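Local coordinates for cellulose-binding protein (Saccharophagus degradans, PDB 2YHG) that probably acts on carbohydrates, this piece carrying a nucleoside hydrolase-like domain and a C-terminal domain of a larger cellulose-binding protein, at residues S46-Y57 and P246-P254. Residues are numbered along the deposited sequence; the frame is centred on the assembly and turned at random.
Sequences SLVRQLVMANEY and PAFLHMANP
F248 pushes its ring from the short helix 246-249 against the side of helix 42-52, inside the nucleoside hydrolase-like domain, where helix 42-52 links strands 30-35 and 58-64 of the parallel sheet as a beta-alpha-beta crossover. Q50 lies over one face of that ring: its CB sits 3.7 Å from the ring centroid, 11° off the normal, a clear CH-pi contact. From there the Q50 chain bends about its CB-CG bond and runs back along the ring toward the F248 backbone, its amide tilted 33° from the ring plane; OE1 ends 3.2 Å from F248 CB and takes a hydrogen bond from H33. M53 comes in at the ring edge, its SD in plane and 4.0 Å from F248 CE2, a Met-aromatic contact. Its terminal bend carries CE onward to A252 CB (3.8 Å) and L249 CD2. The aliphatic part of R49 crosses the F248 side chain nearly at right angles while NE pairs with E242. Beyond the helix, Y57 reaches back to the turn 249-252, CE2 resting 4.0 Å from M251 CB, and a water bridges E56 O and M251 O. Y57 OH donates to F248 O at 2.7 Å, from 63° above the carbonyl plane; M251 N approaches this same oxygen from the opposite face.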
loop_
_atom_site.group_PDB
_atom_site.type_symbol
_atom_site.label_atom_id
_atom_site.label_comp_id
_atom_site.label_asym_id
_atom_site.label_seq_id
_atom_site.Cartn_x
_atom_site.Cartn_y
_atom_site.Cartn_z
ATOM N N SER A 46 -10.595 6.966 1.732
ATOM C CA SER A 46 -9.559 5.958 1.643
ATOM C C SER A 46 -10.084 4.583 2.014
ATOM O O SER A 46 -9.717 3.600 1.363
ATOM C CB SER A 46 -8.388 6.346 2.553
ATOM O OG SER A 46 -7.706 7.508 2.064
ATOM N N LEU A 47 -10.898 4.491 3.070
ATOM C CA LEU A 47 -11.412 3.190 3.449
ATOM C C LEU A 47 -12.305 2.613 2.354
ATOM O O LEU A 47 -12.240 1.411 2.094
ATOM C CB LEU A 47 -12.113 3.252 4.788
ATOM C CG LEU A 47 -12.621 1.888 5.284
ATOM C CD1 LEU A 47 -11.502 0.856 5.377
ATOM C CD2 LEU A 47 -13.352 2.049 6.624
ATOM N N VAL A 48 -13.121 3.442 1.703
ATOM C CA VAL A 48 -13.938 2.933 0.603
ATOM C C VAL A 48 -13.060 2.336 -0.495
ATOM O O VAL A 48 -13.331 1.230 -0.974
ATOM C CB VAL A 48 -14.863 4.041 0.065
ATOM C CG1 VAL A 48 -15.521 3.579 -1.255
ATOM C CG2 VAL A 48 -15.936 4.405 1.113
ATOM N N ARG A 49 -12.015 3.051 -0.899
ATOM C CA ARG A 49 -11.130 2.504 -1.926
ATOM C C ARG A 49 -10.473 1.209 -1.457
ATOM O O ARG A 49 -10.433 0.212 -2.193
ATOM C CB ARG A 49 -10.065 3.499 -2.366
ATOM C CG ARG A 49 -9.262 2.959 -3.544
ATOM C CD ARG A 49 -7.986 3.702 -3.835
ATOM N NE ARG A 49 -8.217 5.129 -4.112
ATOM C CZ ARG A 49 -8.191 5.721 -5.295
ATOM N NH1 ARG A 49 -7.801 5.091 -6.387
ATOM N NH2 ARG A 49 -8.500 7.004 -5.363
ATOM N N GLN A 50 -9.983 1.185 -0.219
ATOM C CA GLN A 50 -9.350 -0.031 0.280
ATOM C C GLN A 50 -10.354 -1.190 0.218
ATOM O O GLN A 50 -9.975 -2.330 -0.126
ATOM C CB GLN A 50 -8.827 0.158 1.691
ATOM C CG GLN A 50 -8.364 -1.101 2.412
ATOM C CD GLN A 50 -7.129 -1.766 1.828
ATOM O OE1 GLN A 50 -6.031 -1.611 2.374
ATOM N NE2 GLN A 50 -7.292 -2.507 0.746
ATOM N N LEU A 51 -11.595 -0.957 0.572
ATOM C CA LEU A 51 -12.570 -2.051 0.587
ATOM C C LEU A 51 -12.835 -2.629 -0.791
ATOM O O LEU A 51 -12.921 -3.845 -0.925
ATOM C CB LEU A 51 -13.838 -1.633 1.303
ATOM C CG LEU A 51 -13.661 -1.418 2.813
ATOM C CD1 LEU A 51 -14.951 -0.811 3.349
ATOM C CD2 LEU A 51 -13.332 -2.679 3.520
ATOM N N VAL A 52 -12.954 -1.799 -1.810
ATOM C CA VAL A 52 -13.194 -2.342 -3.158
ATOM C C VAL A 52 -11.930 -2.924 -3.781
ATOM O O VAL A 52 -12.011 -3.603 -4.801
ATOM C CB VAL A 52 -13.908 -1.351 -4.100
ATOM C CG1 VAL A 52 -15.252 -0.928 -3.531
ATOM C CG2 VAL A 52 -13.026 -0.156 -4.471
ATOM N N MET A 53 -10.787 -2.692 -3.145
ATOM C CA MET A 53 -9.502 -3.324 -3.477
ATOM C C MET A 53 -9.189 -4.516 -2.562
ATOM O O MET A 53 -8.120 -5.104 -2.702
ATOM C CB MET A 53 -8.339 -2.274 -3.374
ATOM C CG MET A 53 -8.438 -1.155 -4.415
ATOM S SD MET A 53 -7.104 0.037 -4.316
ATOM C CE MET A 53 -5.765 -0.929 -5.000
ATOM N N ALA A 54 -10.070 -4.848 -1.632
ATOM C CA ALA A 54 -9.671 -5.714 -0.517
ATOM C C ALA A 54 -9.366 -7.147 -0.933
ATOM O O ALA A 54 -8.693 -7.874 -0.228
ATOM C CB ALA A 54 -10.700 -5.687 0.604
ATOM N N ASN A 55 -9.879 -7.581 -2.080
ATOM C CA ASN A 55 -9.538 -8.894 -2.603
ATOM C C ASN A 55 -8.037 -9.050 -2.892
ATOM O O ASN A 55 -7.547 -10.173 -3.009
ATOM C CB ASN A 55 -10.310 -9.169 -3.905
ATOM C CG ASN A 55 -9.808 -8.303 -5.039
ATOM O OD1 ASN A 55 -9.927 -7.072 -4.970
ATOM N ND2 ASN A 55 -9.213 -8.920 -6.065
ATOM N N GLU A 56 -7.310 -7.944 -3.026
ATOM C CA GLU A 56 -5.889 -7.966 -3.347
ATOM C C GLU A 56 -4.996 -8.045 -2.119
ATOM O O GLU A 56 -3.775 -8.129 -2.297
ATOM C CB GLU A 56 -5.488 -6.685 -4.129
ATOM C CG GLU A 56 -6.311 -6.421 -5.369
ATOM C CD GLU A 56 -6.196 -7.465 -6.468
ATOM O OE1 GLU A 56 -5.216 -8.270 -6.485
ATOM O OE2 GLU A 56 -7.022 -7.380 -7.417
ATOM N N TYR A 57 -5.581 -8.032 -0.927
ATOM C CA TYR A 57 -4.858 -7.922 0.338
ATOM C C TYR A 57 -5.324 -9.012 1.284
ATOM O O TYR A 57 -6.431 -9.546 1.115
ATOM C CB TYR A 57 -5.187 -6.580 1.037
ATOM C CG TYR A 57 -4.774 -5.355 0.261
ATOM C CD1 TYR A 57 -5.488 -4.912 -0.823
ATOM C CD2 TYR A 57 -3.643 -4.642 0.623
ATOM C CE1 TYR A 57 -5.141 -3.771 -1.496
ATOM C CE2 TYR A 57 -3.290 -3.476 -0.037
ATOM C CZ TYR A 57 -4.040 -3.030 -1.089
ATOM O OH TYR A 57 -3.763 -1.872 -1.766
ATOM N N PRO A 246 -1.954 6.292 -0.121
ATOM C CA PRO A 246 -0.658 5.649 -0.427
ATOM C C PRO A 246 -0.286 4.546 0.572
ATOM O O PRO A 246 0.478 3.632 0.202
ATOM C CB PRO A 246 0.306 6.805 -0.457
ATOM C CG PRO A 246 -0.567 7.933 -0.986
ATOM C CD PRO A 246 -1.854 7.762 -0.209
ATOM N N ALA A 247 -0.764 4.648 1.809
ATOM C CA ALA A 247 -0.461 3.673 2.847
ATOM C C ALA A 247 -1.049 2.291 2.588
ATOM O O ALA A 247 -0.630 1.332 3.252
ATOM C CB ALA A 247 -0.908 4.200 4.193
ATOM N N PHE A 248 -1.986 2.139 1.672
ATOM C CA PHE A 248 -2.284 0.809 1.144
ATOM C C PHE A 248 -1.941 0.630 -0.313
ATOM O O PHE A 248 -1.695 -0.509 -0.720
ATOM C CB PHE A 248 -3.729 0.315 1.413
ATOM C CG PHE A 248 -4.797 1.204 0.898
ATOM C CD1 PHE A 248 -5.266 2.262 1.665
ATOM C CD2 PHE A 248 -5.427 0.948 -0.320
ATOM C CE1 PHE A 248 -6.291 3.069 1.211
ATOM C CE2 PHE A 248 -6.410 1.790 -0.798
ATOM C CZ PHE A 248 -6.857 2.837 -0.005
ATOM N N LEU A 249 -1.842 1.673 -1.117
ATOM C CA LEU A 249 -1.422 1.457 -2.496
ATOM C C LEU A 249 -0.006 0.894 -2.536
ATOM O O LEU A 249 0.343 0.190 -3.502
ATOM C CB LEU A 249 -1.495 2.739 -3.332
ATOM C CG LEU A 249 -2.871 3.365 -3.466
ATOM C CD1 LEU A 249 -2.776 4.524 -4.472
ATOM C CD2 LEU A 249 -3.919 2.335 -3.881
ATOM N N HIS A 250 0.817 1.164 -1.536
ATOM C CA HIS A 250 2.173 0.605 -1.455
ATOM C C HIS A 250 2.144 -0.923 -1.599
ATOM O O HIS A 250 3.089 -1.484 -2.176
ATOM C CB HIS A 250 2.761 1.035 -0.108
ATOM C CG HIS A 250 4.201 0.703 0.042
ATOM N ND1 HIS A 250 5.137 1.059 -0.889
ATOM C CD2 HIS A 250 4.838 0.061 1.055
ATOM C CE1 HIS A 250 6.301 0.603 -0.463
ATOM N NE2 HIS A 250 6.161 0.011 0.719
ATOM N N MET A 251 1.116 -1.570 -1.065
ATOM C CA MET A 251 0.988 -3.004 -1.011
ATOM C C MET A 251 -0.017 -3.568 -2.015
ATOM O O MET A 251 -0.387 -4.735 -1.910
ATOM C CB MET A 251 0.656 -3.480 0.403
ATOM C CG MET A 251 1.476 -2.829 1.507
ATOM S SD MET A 251 0.574 -1.351 2.110
ATOM C CE MET A 251 1.579 -0.795 3.451
ATOM N N ALA A 252 -0.457 -2.779 -2.978
ATOM C CA ALA A 252 -1.529 -3.165 -3.874
ATOM C C ALA A 252 -1.106 -4.151 -4.951
ATOM O O ALA A 252 -1.990 -4.747 -5.573
ATOM C CB ALA A 252 -2.120 -1.937 -4.529
ATOM N N ASN A 253 0.186 -4.201 -5.297
ATOM C CA ASN A 253 0.634 -4.824 -6.513
ATOM C C ASN A 253 1.874 -5.668 -6.296
ATOM O O ASN A 253 2.997 -5.247 -6.585
ATOM C CB ASN A 253 0.971 -3.774 -7.570
ATOM C CG ASN A 253 -0.186 -2.915 -7.945
ATOM O OD1 ASN A 253 -1.101 -3.351 -8.633
ATOM N ND2 ASN A 253 -0.132 -1.652 -7.571
ATOM N N PRO A 254 1.713 -6.916 -5.814
ATOM C CA PRO A 254 2.891 -7.738 -5.560
ATOM C C PRO A 254 3.778 -7.971 -6.775
ATOM O O PRO A 254 4.981 -8.141 -6.623
ATOM C CB PRO A 254 2.304 -9.044 -5.005
ATOM C CG PRO A 254 0.949 -8.644 -4.445
ATOM C CD PRO A 254 0.476 -7.553 -5.335
HETATM O O HOH W 1 -1.448 -7.246 -1.199
#